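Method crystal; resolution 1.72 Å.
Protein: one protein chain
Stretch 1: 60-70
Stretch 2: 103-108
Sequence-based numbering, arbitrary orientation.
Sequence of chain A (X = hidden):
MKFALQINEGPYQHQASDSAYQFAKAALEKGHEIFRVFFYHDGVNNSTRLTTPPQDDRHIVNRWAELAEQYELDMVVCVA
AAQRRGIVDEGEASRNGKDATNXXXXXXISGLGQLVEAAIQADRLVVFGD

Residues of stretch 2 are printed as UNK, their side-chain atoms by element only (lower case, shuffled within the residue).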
# COMPACT_ATOMS: atom_id res chain seq x y z
N ILE A 60 -0.02 8.33 17.64
CA ILE A 60 -0.49 9.13 16.52
C ILE A 60 -1.81 9.87 16.73
O ILE A 60 -1.90 11.07 16.46
CB ILE A 60 -0.60 8.26 15.26
CG1 ILE A 60 0.80 7.74 14.89
CG2 ILE A 60 -1.20 9.07 14.12
CD1 ILE A 60 0.82 6.80 13.69
N VAL A 61 -2.83 9.18 17.20
CA VAL A 61 -4.12 9.83 17.40
C VAL A 61 -4.06 10.95 18.43
O VAL A 61 -4.52 12.06 18.16
CB VAL A 61 -5.20 8.82 17.81
CG1 VAL A 61 -6.55 9.53 17.95
CG2 VAL A 61 -5.29 7.71 16.77
N ASN A 62 -3.50 10.66 19.60
CA ASN A 62 -3.42 11.68 20.65
C ASN A 62 -2.53 12.85 20.25
O ASN A 62 -2.79 13.99 20.62
CB ASN A 62 -2.92 11.08 21.96
CG ASN A 62 -3.97 10.22 22.64
OD1 ASN A 62 -5.15 10.30 22.31
ND2 ASN A 62 -3.54 9.40 23.59
N ARG A 63 -1.49 12.55 19.49
CA ARG A 63 -0.56 13.58 19.03
C ARG A 63 -1.27 14.55 18.09
O ARG A 63 -1.09 15.76 18.18
CB ARG A 63 0.62 12.91 18.33
CG ARG A 63 1.72 13.86 17.94
CD ARG A 63 2.74 13.13 17.07
NE ARG A 63 3.94 12.77 17.81
CZ ARG A 63 5.00 12.17 17.26
NH1 ARG A 63 4.98 11.88 15.97
NH2 ARG A 63 6.07 11.89 18.00
N TRP A 64 -2.10 14.02 17.19
CA TRP A 64 -2.87 14.86 16.27
C TRP A 64 -3.84 15.70 17.10
O TRP A 64 -4.03 16.88 16.85
CB TRP A 64 -3.68 14.00 15.29
CG TRP A 64 -3.01 13.73 13.97
CD1 TRP A 64 -2.71 12.50 13.44
CD2 TRP A 64 -2.60 14.69 12.99
NE1 TRP A 64 -2.13 12.64 12.20
CE2 TRP A 64 -2.05 13.98 11.90
CE3 TRP A 64 -2.63 16.09 12.94
CZ2 TRP A 64 -1.55 14.62 10.76
CZ3 TRP A 64 -2.13 16.73 11.80
CH2 TRP A 64 -1.60 15.99 10.73
N ALA A 65 -4.46 15.07 18.09
CA ALA A 65 -5.42 15.76 18.94
C ALA A 65 -4.77 16.89 19.72
O ALA A 65 -5.37 17.96 19.90
CB ALA A 65 -6.08 14.77 19.89
N GLU A 66 -3.55 16.66 20.20
CA GLU A 66 -2.83 17.68 20.95
C GLU A 66 -2.49 18.86 20.03
O GLU A 66 -2.57 20.02 20.44
CB GLU A 66 -1.55 17.09 21.55
CG GLU A 66 -1.82 15.98 22.56
CD GLU A 66 -0.55 15.31 23.04
OE1 GLU A 66 0.20 14.77 22.20
OE2 GLU A 66 -0.30 15.31 24.27
N LEU A 67 -2.12 18.55 18.80
CA LEU A 67 -1.79 19.60 17.84
C LEU A 67 -3.04 20.41 17.53
O LEU A 67 -2.99 21.64 17.44
CB LEU A 67 -1.24 19.00 16.55
CG LEU A 67 -0.61 20.02 15.61
CD1 LEU A 67 0.68 20.54 16.22
CD2 LEU A 67 -0.33 19.38 14.25
N ALA A 68 -4.16 19.72 17.38
CA ALA A 68 -5.42 20.39 17.07
C ALA A 68 -5.85 21.30 18.22
O ALA A 68 -6.39 22.39 17.99
CB ALA A 68 -6.52 19.34 16.79
N GLU A 69 -5.60 20.87 19.45
CA GLU A 69 -5.96 21.66 20.62
C GLU A 69 -5.13 22.94 20.66
O GLU A 69 -5.67 24.04 20.81
CB GLU A 69 -5.73 20.85 21.90
CG GLU A 69 -6.00 21.61 23.19
CD GLU A 69 -7.45 22.03 23.33
OE1 GLU A 69 -8.34 21.16 23.24
OE2 GLU A 69 -7.70 23.24 23.55
N GLN A 70 -3.82 22.78 20.51
CA GLN A 70 -2.89 23.90 20.54
C GLN A 70 -3.10 24.93 19.44
O GLN A 70 -3.00 26.14 19.68
CB GLN A 70 -1.45 23.39 20.49
CG GLN A 70 -0.40 24.48 20.35
CD GLN A 70 1.01 23.92 20.39
OE1 GLN A 70 1.23 22.74 20.10
NE2 GLN A 70 1.97 24.77 20.73
N UNK A 103 -15.06 7.34 17.60
CA UNK A 103 -14.35 8.53 17.17
C UNK A 103 -13.74 9.31 18.34
O UNK A 103 -14.28 9.32 19.45
c UNK A 103 -14.38 10.45 15.57
c UNK A 103 -15.16 11.52 14.85
c UNK A 103 -16.19 10.25 17.30
c UNK A 103 -15.25 9.48 16.36
N UNK A 104 -12.59 9.92 18.09
CA UNK A 104 -11.93 10.74 19.11
C UNK A 104 -12.68 12.07 19.06
O UNK A 104 -12.90 12.62 17.98
c UNK A 104 -10.45 10.91 18.75
c UNK A 104 -9.01 13.35 21.01
c UNK A 104 -9.66 11.64 19.78
c UNK A 104 -8.68 11.22 20.62
n UNK A 104 -9.84 12.98 20.05
n UNK A 104 -8.29 12.30 21.37
N UNK A 105 -13.07 12.62 20.22
CA UNK A 105 -13.80 13.88 20.32
C UNK A 105 -13.24 15.12 19.62
O UNK A 105 -13.98 16.07 19.38
c UNK A 105 -13.95 14.08 21.83
c UNK A 105 -12.69 12.13 21.56
c UNK A 105 -12.74 13.40 22.38
N UNK A 106 -11.95 15.11 19.29
CA UNK A 106 -11.35 16.25 18.61
C UNK A 106 -11.58 16.24 17.09
O UNK A 106 -11.38 17.25 16.41
n UNK A 106 -10.09 19.23 22.10
c UNK A 106 -9.46 17.24 20.03
c UNK A 106 -9.46 19.63 20.81
c UNK A 106 -9.84 16.31 18.89
c UNK A 106 -9.85 18.68 19.70
N UNK A 107 -12.00 15.10 16.57
CA UNK A 107 -12.26 14.96 15.14
C UNK A 107 -13.75 15.06 14.84
O UNK A 107 -14.58 14.75 15.70
c UNK A 107 -7.58 12.79 15.15
c UNK A 107 -8.09 13.01 13.88
c UNK A 107 -9.44 13.29 13.72
c UNK A 107 -10.29 13.35 14.82
c UNK A 107 -9.77 13.13 16.09
c UNK A 107 -11.77 13.60 14.62
c UNK A 107 -8.42 12.85 16.26
N UNK A 108 -14.09 15.49 13.63
CA UNK A 108 -15.50 15.56 13.25
C UNK A 108 -15.71 14.81 11.94
O UNK A 108 -14.85 14.83 11.06
n UNK A 108 -15.49 21.01 8.79
n UNK A 108 -17.14 19.57 9.43
c UNK A 108 -16.03 20.23 9.71
c UNK A 108 -15.94 19.26 11.99
c UNK A 108 -15.42 17.81 11.93
n UNK A 108 -15.44 20.10 10.90
c UNK A 108 -15.97 17.02 13.12
O HOH W 1 -6.39 12.60 23.33

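Position 103 carries four side-chain atoms, all carbon, and none touches stretch 1. The first, bonded to CA, forks into a single carbon and a two-carbon arm, and branching at CB with unequal arms identifies isoleucine. I103 CG1 comes no nearer than 8.2 Å to V61 CG1, so covalent connectivity alone makes the assignment.

Position 104 has six side-chain atoms: one carbon leading to a five-membered ring of three carbons and two nitrogens. Its CA-to-CB bond points toward the helix, and the ring touches V61, N62 and A65. An imidazole on a single methylene is histidine. In H104, CE1 lies 3.4 Å from A65 CB and CD2 lies 3.8 Å from V61 CG1, both approaches being oblique to the ring. N62 OD1 sits near the ring plane, at the edge, but its 3.8 Å separation from H104 NE2 is too long for a direct hydrogen bond. Water 1 bridges the two from the side, 2.8 Å from N62 OD1, to which it donates, and 2.7 Å from H104 NE2.

At position 105, three carbons close a ring onto the backbone nitrogen and touch nothing on stretch 1; the ring defines proline. The phi of -52° and psi of -19° of P105 suit the second residue of the type I turn that runs from 104 to 107.

Position 106 shows four carbons in a row ending in nitrogen. The nitrogen meets E69, and the carbons lie by A65 and A68; this unbranched chain is lysine. K106 NZ is 2.8 Å from E69 OE1, and the pair forms a hydrogen bond within a salt bridge. Nearer the backbone, K106 CB is 4.2 Å from A65 CB, and K106 CD is 4.5 Å from A68 CB, so the aliphatic part of the chain passes over small alanine side chains before the charge is met.

Position 107 has one carbon followed by a six-membered ring of carbon only, lying by V61 and W64, with no further atom on the ring: phenylalanine. The CA-to-CB bond of F107 runs sideways, yet the ring end comes nearer the helix. F107 CZ lies 4.1 Å from W64 CB and F107 CE1 lies 4.2 Å from V61 CG1, both apolar contacts at oblique angles to the ring.

Position 108 has three carbons, a nitrogen, then a carbon bearing two more nitrogens, none touching stretch 1. This guanidinium group makes it arginine; the side chain of R108 comes no nearer than 10.3 Å, from CG to A68 CB.

The contact works by presenting a turn to one side of a helix. F107 N donates to H104 O at 3.0 Å, closing the turn, while K106 N donates to H104 ND1 at 3.1 Å with an angle of 166°. The latter bond ties the imidazole to the backbone of K106, within the same turn, while NE2 meets the water. A65 allows close approach at the centre, A65 CA lying 6.0 Å from K106 CA. Apolar packing by F107, the water bridge to N62 and the salt bridge to E69 complete an interface burying 336 Å², both sides summed.

Stretch 2 103-108: IHPKFR
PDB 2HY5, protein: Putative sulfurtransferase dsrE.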